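Local atomic coordinates of GrpB family protein (Enterococcus faecalis, PDB entry 2NRK), a protein that is of unknown function but belongs to the GrpB (UPF0157) family, whose members are probably distant relatives of the nucleotidyltransferases. Residues I54-I59 against H101-Y106; E61-V66 against G88-R93; Q28-N33 against W71-I76. One frame throughout, in Å; residues are numbered along the deposited sequence. Where two conformers were deposited one is given.

In the fold
From the N terminus, residues 28-33 end the long helix 14-30, and interaction 3 closes the first loop when helix 70-75 returns to them at 71-76. Within that loop the chain has already laid down strand 54-60 and the turn 61-66. Strand 89-94 then comes back to this turn in interaction 2, and strand 101-107 pairs with strand 54-60 in interaction 1. Interaction 2 is therefore nested inside the loop of interaction 1, whereas interaction 3 crosses both. Interaction 1 joins two parallel strands within the mixed sheet; interaction 2 ties the turn to strand 89-94, and interaction 3 joins the two helix ends, which rest on the sheet where Phe73 meets Leu92 and Leu30 meets Val58.

Interaction 1. Residues I54-I59 against H101-Y106; sequences IDFLVI and HHVHIY
Asp55 reaches diagonally across to the neighbouring strand and accepts a hydrogen bond from His104, NE2 to OD1 at 3.0 Å and almost straight at the hydrogen (169°). The His104 ring starts toward Asp55 with CG anti to the carbonyl carbon (chi1 -52°). OD1 lies in the plane of the imidazole, while the NE2 donor meets the anti side of the carboxylate, somewhat out of its plane. A water donates a second bond to the same OD1 at 2.6 Å and is also hydrogen-bonded to His102 ND1, in the plane of that ring. His102 and Asp55 run side by side, CB of His102 3.4 Å from OD1 of Asp55. Farther along this face, Leu57 CD1 comes to the edge of the Tyr106 ring, 3.4 Å from its CD2.

The opposite face is largely apolar. The Phe56 and His101 rings meet rim to rim, CE2 of Phe56 3.6 Å from CD2 of His101, with planes at 22°. Val58 packs its CG2 on Val103 CG1 at 3.7 Å and lies alongside Ile105.

Five backbone hydrogen bonds set these side chains in register. Ile54 O, Phe56 O and Val58 O receive His102 N, His104 N and Tyr106 N, and His102 O and His104 O receive Phe56 N and Val58 N. Farther out, Arg99 holds His102 NE2, His117 bonds to Tyr106 OH, and helix 14-30 packs over the side of the sheet that carries Phe56 and Val58. The result is a regular parallel strand pair within the mixed beta-sheet of an alpha/beta fold, consistent with the nucleotidyltransferase relationship of the GrpB family.

Interaction 2. Residues E61-V66 against G88-R93; sequences EEIEKV and GRRYLR
Ile63 lies against Arg90 and the backbone of Gly88, and this is the tight part of the contact. CG1 of Ile63, anti to the backbone N (chi1 -164°), sits 3.4 Å from Gly88 O; beyond it CD1 lies 3.7 Å from Arg90 CG. CG1 also lies over one face of the Arg90 guanidinium, displaced toward its rim. Val66 adds a lighter touch, CG1 to Arg90 CG at 4.2 Å.

Arg90 NH1 donates to Arg89 O at 3.0 Å; the acceptor lies in the guanidinium plane, but the donor stands above the carbonyl plane.

The side toward Glu64 is looser and bridged by water. Glu64 is exposed, and its OE2 remains 5.3 Å from Arg90 NH2. A water spans that interval in the plane of the guanidinium, accepting from NH2 at 2.9 Å and donating to OE2.

The arginine thus works in two ways: its aliphatic stem and one flat guanidinium face pack on Ile63, while its N-H groups point to a carbonyl, a carboxylate and a water. The direct charge pairing is the salt bridge of NE with Asp67, and Glu64 probably contributes mainly through solvent and longer-range attraction.

Interaction 3. Residues Q28-N33 against W71-I76; sequences QILKEN and WEFERI
Ile29 and Leu30, at the C-terminal end of helix 14-30, pack against Glu72 and Phe73 of helix 70-75 and against Ile76, the first residue to leave it, in a small helix-to-helix contact beside the mixed sheet. No hydrogen bond crosses it.

The aromatic part centres on Phe73. Ile29 CG2 lies over one face of the ring, 4.1 Å from the centroid and 25° off the ring normal, a CH-pi contact displaced toward the rim. Leu30 approaches differently: its CD2 comes to the edge of the same ring, in plane and 3.8 Å from CZ, with the two side chains crossing at about a right angle. One phenyl ring is thus met over a face and at an edge by consecutive residues of one helix. Leu26 and Val66 also touch the Phe73 side chain, and Leu30 continues inward to Val58 of strand 54-60.

Polar groups lie at the margin. Glu72 contributes its CB, 3.8 Å from Ile29 CG2, while its carboxylate pairs within its own helix through a long salt bridge, OE1 to Arg75 NE.

An aliphatic contact completes the packing. Ile76 carries CG1 between its backbone N and carbonyl carbon (chi1 65°), and Ile29 reaches toward it tip to tip, the two CD1 methyls of Ile29 and Ile76 closing to 3.5 Å, tighter than usual van der Waals contact.

Interaction 1. Residues I54-I59 against H101-Y106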
loop_
_atom_site.group_PDB
_atom_site.type_symbol
_atom_site.label_atom_id
_atom_site.label_comp_id
_atom_site.label_asym_id
_atom_site.label_seq_id
_atom_site.Cartn_x
_atom_site.Cartn_y
_atom_site.Cartn_z
ATOM N N ILE A 54 18.278 10.195 -11.012
ATOM C CA ILE A 54 17.931 9.315 -9.895
ATOM C C ILE A 54 16.610 9.794 -9.303
ATOM O O ILE A 54 16.501 10.965 -8.918
ATOM C CB ILE A 54 18.993 9.334 -8.767
ATOM C CG1 ILE A 54 20.438 9.114 -9.278
ATOM C CG2 ILE A 54 18.636 8.309 -7.668
ATOM C CD1 ILE A 54 20.668 7.784 -9.954
ATOM N N ASP A 55 15.635 8.885 -9.214
ATOM C CA ASP A 55 14.357 9.170 -8.538
ATOM C C ASP A 55 14.342 8.683 -7.102
ATOM O O ASP A 55 14.680 7.485 -6.824
ATOM C CB ASP A 55 13.174 8.520 -9.265
ATOM C CG ASP A 55 12.974 9.096 -10.646
ATOM O OD1 ASP A 55 12.404 10.197 -10.741
ATOM O OD2 ASP A 55 13.406 8.437 -11.629
ATOM N N PHE A 56 13.906 9.577 -6.218
ATOM C CA PHE A 56 13.764 9.336 -4.761
ATOM C C PHE A 56 12.309 9.395 -4.343
ATOM O O PHE A 56 11.574 10.330 -4.741
ATOM C CB PHE A 56 14.535 10.392 -3.937
ATOM C CG PHE A 56 15.998 10.456 -4.257
ATOM C CD1 PHE A 56 16.928 9.864 -3.408
ATOM C CD2 PHE A 56 16.449 11.081 -5.414
ATOM C CE1 PHE A 56 18.300 9.859 -3.723
ATOM C CE2 PHE A 56 17.813 11.094 -5.726
ATOM C CZ PHE A 56 18.748 10.480 -4.877
ATOM N N LEU A 57 11.883 8.376 -3.581
ATOM C CA LEU A 57 10.555 8.374 -2.942
ATOM C C LEU A 57 10.789 8.632 -1.467
ATOM O O LEU A 57 11.467 7.858 -0.807
ATOM C CB LEU A 57 9.847 7.029 -3.152
ATOM C CG LEU A 57 8.483 6.874 -2.426
ATOM C CD1 LEU A 57 7.475 7.943 -2.863
ATOM C CD2 LEU A 57 7.885 5.480 -2.686
ATOM N N VAL A 58 10.321 9.769 -0.992
ATOM C CA VAL A 58 10.507 10.143 0.407
ATOM C C VAL A 58 9.116 10.118 1.065
ATOM O O VAL A 58 8.192 10.817 0.615
ATOM C CB VAL A 58 11.124 11.563 0.515
ATOM C CG1 VAL A 58 11.249 11.950 1.964
ATOM C CG2 VAL A 58 12.496 11.615 -0.152
ATOM N N ILE A 59 8.990 9.334 2.132
ATOM C CA ILE A 59 7.706 9.174 2.813
ATOM C C ILE A 59 7.832 9.857 4.161
ATOM O O ILE A 59 8.764 9.554 4.927
ATOM C CB ILE A 59 7.381 7.664 2.990
ATOM C CG1 ILE A 59 7.378 6.986 1.617
ATOM C CG2 ILE A 59 6.066 7.532 3.716
ATOM C CD1 ILE A 59 7.309 5.444 1.743
ATOM N N HIS A 101 18.632 14.647 -10.264
ATOM C CA HIS A 101 17.887 14.081 -9.104
ATOM C C HIS A 101 16.450 14.587 -9.131
ATOM O O HIS A 101 16.217 15.779 -9.306
ATOM C CB HIS A 101 18.498 14.485 -7.750
ATOM C CG HIS A 101 19.936 14.106 -7.569
ATOM N ND1 HIS A 101 20.975 14.804 -8.151
ATOM C CD2 HIS A 101 20.511 13.155 -6.801
ATOM C CE1 HIS A 101 22.125 14.273 -7.774
ATOM N NE2 HIS A 101 21.872 13.257 -6.968
ATOM N N HIS A 102 15.496 13.675 -8.997
ATOM C CA HIS A 102 14.061 14.032 -8.869
ATOM C C HIS A 102 13.600 13.415 -7.544
ATOM O O HIS A 102 13.836 12.221 -7.300
ATOM C CB HIS A 102 13.238 13.430 -9.977
ATOM C CG HIS A 102 13.401 14.129 -11.285
ATOM N ND1 HIS A 102 12.971 13.583 -12.473
ATOM C CD2 HIS A 102 13.957 15.323 -11.590
ATOM C CE1 HIS A 102 13.234 14.424 -13.457
ATOM N NE2 HIS A 102 13.829 15.488 -12.954
ATOM N N VAL A 103 13.046 14.244 -6.669
ATOM C CA VAL A 103 12.631 13.771 -5.342
ATOM C C VAL A 103 11.135 13.903 -5.219
ATOM O O VAL A 103 10.587 14.989 -5.429
ATOM C CB VAL A 103 13.351 14.595 -4.225
ATOM C CG1 VAL A 103 12.955 14.083 -2.834
ATOM C CG2 VAL A 103 14.869 14.532 -4.407
ATOM N N HIS A 104 10.469 12.796 -4.877
ATOM C CA HIS A 104 9.005 12.748 -4.867
ATOM C C HIS A 104 8.641 12.499 -3.407
ATOM O O HIS A 104 8.888 11.394 -2.896
ATOM C CB HIS A 104 8.502 11.553 -5.697
ATOM C CG HIS A 104 9.066 11.490 -7.087
ATOM N ND1 HIS A 104 8.371 11.931 -8.193
ATOM C CD2 HIS A 104 10.270 11.072 -7.540
ATOM C CE1 HIS A 104 9.116 11.757 -9.275
ATOM N NE2 HIS A 104 10.275 11.243 -8.908
ATOM N N ILE A 105 8.136 13.530 -2.734
ATOM C CA ILE A 105 7.865 13.428 -1.300
ATOM C C ILE A 105 6.351 13.289 -1.114
ATOM O O ILE A 105 5.573 14.071 -1.656
ATOM C CB ILE A 105 8.388 14.650 -0.522
ATOM C CG1 ILE A 105 9.874 14.906 -0.833
ATOM C CG2 ILE A 105 8.235 14.432 0.978
ATOM C CD1 ILE A 105 10.421 16.252 -0.233
ATOM N N TYR A 106 5.934 12.283 -0.333
ATOM C CA TYR A 106 4.509 12.120 -0.041
ATOM C C TYR A 106 4.288 11.851 1.450
ATOM O O TYR A 106 5.160 11.319 2.129
ATOM C CB TYR A 106 3.927 10.923 -0.780
ATOM C CG TYR A 106 3.994 10.985 -2.297
ATOM C CD1 TYR A 106 2.995 11.611 -3.040
ATOM C CD2 TYR A 106 5.024 10.333 -2.965
ATOM C CE1 TYR A 106 3.061 11.588 -4.479
ATOM C CE2 TYR A 106 5.102 10.322 -4.353
ATOM C CZ TYR A 106 4.134 10.933 -5.088
ATOM O OH TYR A 106 4.252 10.829 -6.482
HETATM O O HOH W 1 11.761 11.336 -13.009
#

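Interaction 2. Residues E61-V66 against G88-R93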
loop_
_atom_site.group_PDB
_atom_site.type_symbol
_atom_site.label_atom_id
_atom_site.label_comp_id
_atom_site.label_asym_id
_atom_site.label_seq_id
_atom_site.Cartn_x
_atom_site.Cartn_y
_atom_site.Cartn_z
ATOM N N GLU A 61 5.848 11.869 7.793
ATOM C CA GLU A 61 4.690 11.874 8.689
ATOM C C GLU A 61 3.729 13.001 8.352
ATOM O O GLU A 61 2.508 12.806 8.375
ATOM C CB GLU A 61 5.142 11.979 10.150
ATOM C CG GLU A 61 5.887 10.742 10.585
ATOM C CD GLU A 61 5.987 10.592 12.106
ATOM O OE1 GLU A 61 5.014 10.926 12.840
ATOM O OE2 GLU A 61 7.062 10.118 12.537
ATOM N N GLU A 62 4.291 14.180 8.049
ATOM C CA GLU A 62 3.503 15.395 7.828
ATOM C C GLU A 62 4.037 16.176 6.634
ATOM O O GLU A 62 5.131 16.734 6.694
ATOM C CB GLU A 62 3.573 16.314 9.042
ATOM C CG GLU A 62 2.968 15.789 10.309
ATOM C CD GLU A 62 3.074 16.820 11.412
ATOM O OE1 GLU A 62 2.466 17.900 11.260
ATOM O OE2 GLU A 62 3.801 16.556 12.392
ATOM N N ILE A 63 3.255 16.214 5.562
ATOM C CA ILE A 63 3.702 16.860 4.324
ATOM C C ILE A 63 3.857 18.373 4.462
ATOM O O ILE A 63 4.816 18.945 3.961
ATOM C CB ILE A 63 2.846 16.457 3.088
ATOM C CG1 ILE A 63 3.586 16.821 1.770
ATOM C CG2 ILE A 63 1.460 17.057 3.104
ATOM C CD1 ILE A 63 4.840 16.003 1.495
ATOM N N GLU A 64 2.957 19.013 5.203
ATOM C CA GLU A 64 3.007 20.485 5.303
ATOM C C GLU A 64 4.270 20.969 5.994
ATOM O O GLU A 64 4.776 22.063 5.700
ATOM C CB GLU A 64 1.742 21.027 5.982
ATOM C CG GLU A 64 0.466 20.615 5.243
ATOM C CD GLU A 64 -0.681 21.619 5.377
ATOM O OE1 GLU A 64 -0.642 22.501 6.280
ATOM O OE2 GLU A 64 -1.642 21.513 4.568
ATOM N N LYS A 65 4.783 20.160 6.908
ATOM C CA LYS A 65 6.050 20.434 7.581
ATOM C C LYS A 65 7.262 20.512 6.636
ATOM O O LYS A 65 8.296 21.122 6.965
ATOM C CB LYS A 65 6.308 19.377 8.640
ATOM C CG LYS A 65 5.806 19.770 10.053
ATOM C CD LYS A 65 6.115 18.638 11.037
ATOM C CE LYS A 65 7.615 18.544 11.369
ATOM N NZ LYS A 65 7.855 17.467 12.386
ATOM N N VAL A 66 7.145 19.894 5.463
ATOM C CA VAL A 66 8.258 19.874 4.510
ATOM C C VAL A 66 8.457 21.280 3.935
ATOM O O VAL A 66 9.572 21.668 3.592
ATOM C CB VAL A 66 8.016 18.799 3.400
ATOM C CG1 VAL A 66 9.087 18.850 2.295
ATOM C CG2 VAL A 66 7.990 17.410 4.036
ATOM N N GLY A 88 -0.905 16.524 -2.691
ATOM C CA GLY A 88 -0.168 15.903 -1.588
ATOM C C GLY A 88 1.314 15.667 -1.795
ATOM O O GLY A 88 1.995 15.286 -0.857
ATOM N N ARG A 89 1.834 15.927 -2.994
ATOM C CA ARG A 89 3.264 15.737 -3.240
ATOM C C ARG A 89 4.049 16.995 -2.875
ATOM O O ARG A 89 3.493 18.115 -2.923
ATOM C CB ARG A 89 3.503 15.387 -4.717
ATOM C CG ARG A 89 4.989 15.117 -5.038
ATOM C CD ARG A 89 5.144 14.611 -6.478
ATOM N NE ARG A 89 4.698 15.614 -7.475
ATOM C CZ ARG A 89 4.954 15.500 -8.783
ATOM N NH1 ARG A 89 5.642 14.440 -9.235
ATOM N NH2 ARG A 89 4.529 16.413 -9.654
ATOM N N ARG A 90 5.304 16.814 -2.469
ATOM C CA ARG A 90 6.315 17.875 -2.658
ATOM C C ARG A 90 7.380 17.347 -3.585
ATOM O O ARG A 90 7.987 16.315 -3.300
ATOM C CB ARG A 90 6.909 18.358 -1.334
ATOM C CG ARG A 90 5.855 18.986 -0.412
ATOM C CD ARG A 90 5.209 20.255 -1.028
ATOM N NE ARG A 90 4.327 20.912 -0.057
ATOM C CZ ARG A 90 3.052 20.587 0.151
ATOM N NH1 ARG A 90 2.474 19.634 -0.581
ATOM N NH2 ARG A 90 2.333 21.253 1.093
ATOM N N TYR A 91 7.644 18.075 -4.664
ATOM C CA TYR A 91 8.521 17.590 -5.701
ATOM C C TYR A 91 9.765 18.492 -5.706
ATOM O O TYR A 91 9.633 19.723 -5.619
ATOM C CB TYR A 91 7.788 17.690 -7.041
ATOM C CG TYR A 91 8.593 17.264 -8.252
ATOM C CD1 TYR A 91 9.053 15.956 -8.375
ATOM C CD2 TYR A 91 8.833 18.156 -9.305
ATOM C CE1 TYR A 91 9.772 15.544 -9.531
ATOM C CE2 TYR A 91 9.551 17.752 -10.461
ATOM C CZ TYR A 91 10.022 16.450 -10.535
ATOM O OH TYR A 91 10.732 16.074 -11.670
ATOM N N LEU A 92 10.934 17.873 -5.784
ATOM C CA LEU A 92 12.209 18.603 -5.882
ATOM C C LEU A 92 12.934 18.131 -7.124
ATOM O O LEU A 92 12.930 16.947 -7.438
ATOM C CB LEU A 92 13.130 18.312 -4.686
ATOM C CG LEU A 92 12.597 18.306 -3.246
ATOM C CD1 LEU A 92 13.709 17.910 -2.287
ATOM C CD2 LEU A 92 12.080 19.648 -2.904
ATOM N N ARG A 93 13.598 19.053 -7.802
ATOM C CA ARG A 93 14.450 18.677 -8.924
ATOM C C ARG A 93 15.739 19.444 -8.872
ATOM O O ARG A 93 15.790 20.620 -8.452
ATOM C CB ARG A 93 13.731 18.919 -10.271
ATOM C CG ARG A 93 13.428 20.358 -10.546
ATOM C CD ARG A 93 12.506 20.482 -11.788
ATOM N NE ARG A 93 12.382 21.885 -12.106
ATOM C CZ ARG A 93 11.481 22.380 -12.950
ATOM N NH1 ARG A 93 10.632 21.553 -13.552
ATOM N NH2 ARG A 93 11.440 23.687 -13.156
HETATM O O HOH W 2 -0.399 20.692 1.998
#

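Interaction 3. Residues Q28-N33 against W71-I76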
loop_
_atom_site.group_PDB
_atom_site.type_symbol
_atom_site.label_atom_id
_atom_site.label_comp_id
_atom_site.label_asym_id
_atom_site.label_seq_id
_atom_site.Cartn_x
_atom_site.Cartn_y
_atom_site.Cartn_z
ATOM N N GLN A 28 19.317 14.116 6.394
ATOM C CA GLN A 28 19.913 15.076 7.331
ATOM C C GLN A 28 18.991 16.279 7.462
ATOM O O GLN A 28 18.895 16.881 8.527
ATOM C CB GLN A 28 21.308 15.557 6.894
ATOM C CG GLN A 28 22.423 14.521 7.032
ATOM C CD GLN A 28 23.813 15.130 6.781
ATOM O OE1 GLN A 28 24.765 14.907 7.565
ATOM N NE2 GLN A 28 23.940 15.891 5.698
ATOM N N ILE A 29 18.325 16.623 6.357
ATOM C CA ILE A 29 17.451 17.802 6.309
ATOM C C ILE A 29 16.084 17.502 6.896
ATOM O O ILE A 29 15.551 18.298 7.676
ATOM C CB ILE A 29 17.314 18.343 4.862
ATOM C CG1 ILE A 29 18.659 18.913 4.397
ATOM C CG2 ILE A 29 16.190 19.387 4.743
ATOM C CD1 ILE A 29 18.722 19.066 2.893
ATOM N N LEU A 30 15.538 16.337 6.536
ATOM C CA LEU A 30 14.170 15.996 6.917
ATOM C C LEU A 30 14.026 15.552 8.371
ATOM O O LEU A 30 12.943 15.668 8.963
ATOM C CB LEU A 30 13.668 14.872 6.011
ATOM C CG LEU A 30 13.411 15.290 4.572
ATOM C CD1 LEU A 30 13.449 14.067 3.710
ATOM C CD2 LEU A 30 12.061 16.003 4.531
ATOM N N LYS A 31 15.102 15.002 8.931
ATOM C CA LYS A 31 15.135 14.586 10.337
ATOM C C LYS A 31 14.000 13.606 10.657
ATOM O O LYS A 31 13.709 12.722 9.841
ATOM C CB LYS A 31 15.163 15.802 11.281
ATOM C CG LYS A 31 16.389 16.705 11.010
ATOM C CD LYS A 31 16.533 17.857 11.947
ATOM C CE LYS A 31 17.642 18.772 11.396
ATOM N NZ LYS A 31 17.853 19.930 12.283
ATOM N N GLU A 32 13.353 13.791 11.811
ATOM C CA GLU A 32 12.357 12.828 12.313
ATOM C C GLU A 32 11.109 12.690 11.452
ATOM O O GLU A 32 10.436 11.652 11.512
ATOM C CB GLU A 32 11.936 13.148 13.757
ATOM C CG GLU A 32 13.064 13.116 14.788
ATOM C CD GLU A 32 13.845 14.417 14.858
ATOM O OE1 GLU A 32 13.571 15.340 14.055
ATOM O OE2 GLU A 32 14.725 14.527 15.739
ATOM N N ASN A 33 10.808 13.708 10.646
ATOM C CA ASN A 33 9.631 13.674 9.795
ATOM C C ASN A 33 9.784 12.627 8.672
ATOM O O ASN A 33 8.795 12.217 8.060
ATOM C CB ASN A 33 9.407 15.053 9.188
ATOM C CG ASN A 33 8.045 15.206 8.548
ATOM O OD1 ASN A 33 7.074 14.535 8.913
ATOM N ND2 ASN A 33 7.963 16.116 7.597
ATOM N N TRP A 71 14.030 26.123 1.875
ATOM C CA TRP A 71 15.302 26.838 1.640
ATOM C C TRP A 71 16.532 25.979 1.988
ATOM O O TRP A 71 17.624 26.200 1.446
ATOM C CB TRP A 71 15.271 28.213 2.339
ATOM C CG TRP A 71 14.068 28.921 1.815
ATOM C CD1 TRP A 71 13.966 29.597 0.632
ATOM C CD2 TRP A 71 12.744 28.865 2.365
ATOM N NE1 TRP A 71 12.653 29.992 0.428
ATOM C CE2 TRP A 71 11.894 29.555 1.482
ATOM C CE3 TRP A 71 12.202 28.308 3.533
ATOM C CZ2 TRP A 71 10.527 29.727 1.739
ATOM C CZ3 TRP A 71 10.822 28.461 3.778
ATOM C CH2 TRP A 71 10.018 29.167 2.874
ATOM N N GLU A 72 16.347 24.993 2.871
ATOM C CA GLU A 72 17.395 24.003 3.116
ATOM C C GLU A 72 17.597 23.158 1.854
ATOM O O GLU A 72 18.723 22.852 1.465
ATOM C CB GLU A 72 17.027 23.090 4.296
ATOM C CG GLU A 72 17.049 23.756 5.642
ATOM C CD GLU A 72 18.438 24.114 6.126
ATOM O OE1 GLU A 72 19.462 23.720 5.489
ATOM O OE2 GLU A 72 18.500 24.817 7.167
ATOM N N PHE A 73 16.503 22.752 1.210
ATOM C CA PHE A 73 16.646 22.011 -0.031
ATOM C C PHE A 73 17.271 22.854 -1.141
ATOM O O PHE A 73 18.107 22.362 -1.903
ATOM C CB PHE A 73 15.307 21.491 -0.499
ATOM C CG PHE A 73 14.740 20.416 0.375
ATOM C CD1 PHE A 73 15.462 19.220 0.609
ATOM C CD2 PHE A 73 13.474 20.568 0.929
ATOM C CE1 PHE A 73 14.902 18.213 1.422
ATOM C CE2 PHE A 73 12.907 19.553 1.743
ATOM C CZ PHE A 73 13.633 18.388 1.981
ATOM N N GLU A 74 16.879 24.127 -1.225
ATOM C CA GLU A 74 17.503 25.032 -2.206
ATOM C C GLU A 74 19.012 25.131 -1.963
ATOM O O GLU A 74 19.790 25.215 -2.913
ATOM C CB GLU A 74 16.848 26.418 -2.177
ATOM C CG GLU A 74 15.379 26.387 -2.642
ATOM C CD GLU A 74 14.757 27.780 -2.742
ATOM O OE1 GLU A 74 15.432 28.755 -2.363
ATOM O OE2 GLU A 74 13.601 27.867 -3.215
ATOM N N ARG A 75 19.405 25.145 -0.691
ATOM C CA ARG A 75 20.817 25.292 -0.310
ATOM C C ARG A 75 21.658 24.143 -0.886
ATOM O O ARG A 75 22.824 24.361 -1.267
ATOM C CB ARG A 75 20.968 25.341 1.212
ATOM C CG ARG A 75 22.364 25.750 1.673
ATOM C CD ARG A 75 22.521 25.549 3.177
ATOM N NE ARG A 75 22.629 24.131 3.501
ATOM C CZ ARG A 75 23.734 23.407 3.303
ATOM N NH1 ARG A 75 23.744 22.128 3.618
ATOM N NH2 ARG A 75 24.836 23.968 2.797
ATOM N N ILE A 76 21.080 22.942 -0.969
ATOM C CA ILE A 76 21.795 21.805 -1.576
ATOM C C ILE A 76 21.451 21.594 -3.065
ATOM O O ILE A 76 21.671 20.513 -3.640
ATOM C CB ILE A 76 21.697 20.510 -0.720
ATOM C CG1 ILE A 76 20.261 19.987 -0.641
ATOM C CG2 ILE A 76 22.265 20.778 0.691
ATOM C CD1 ILE A 76 20.174 18.462 -0.202
#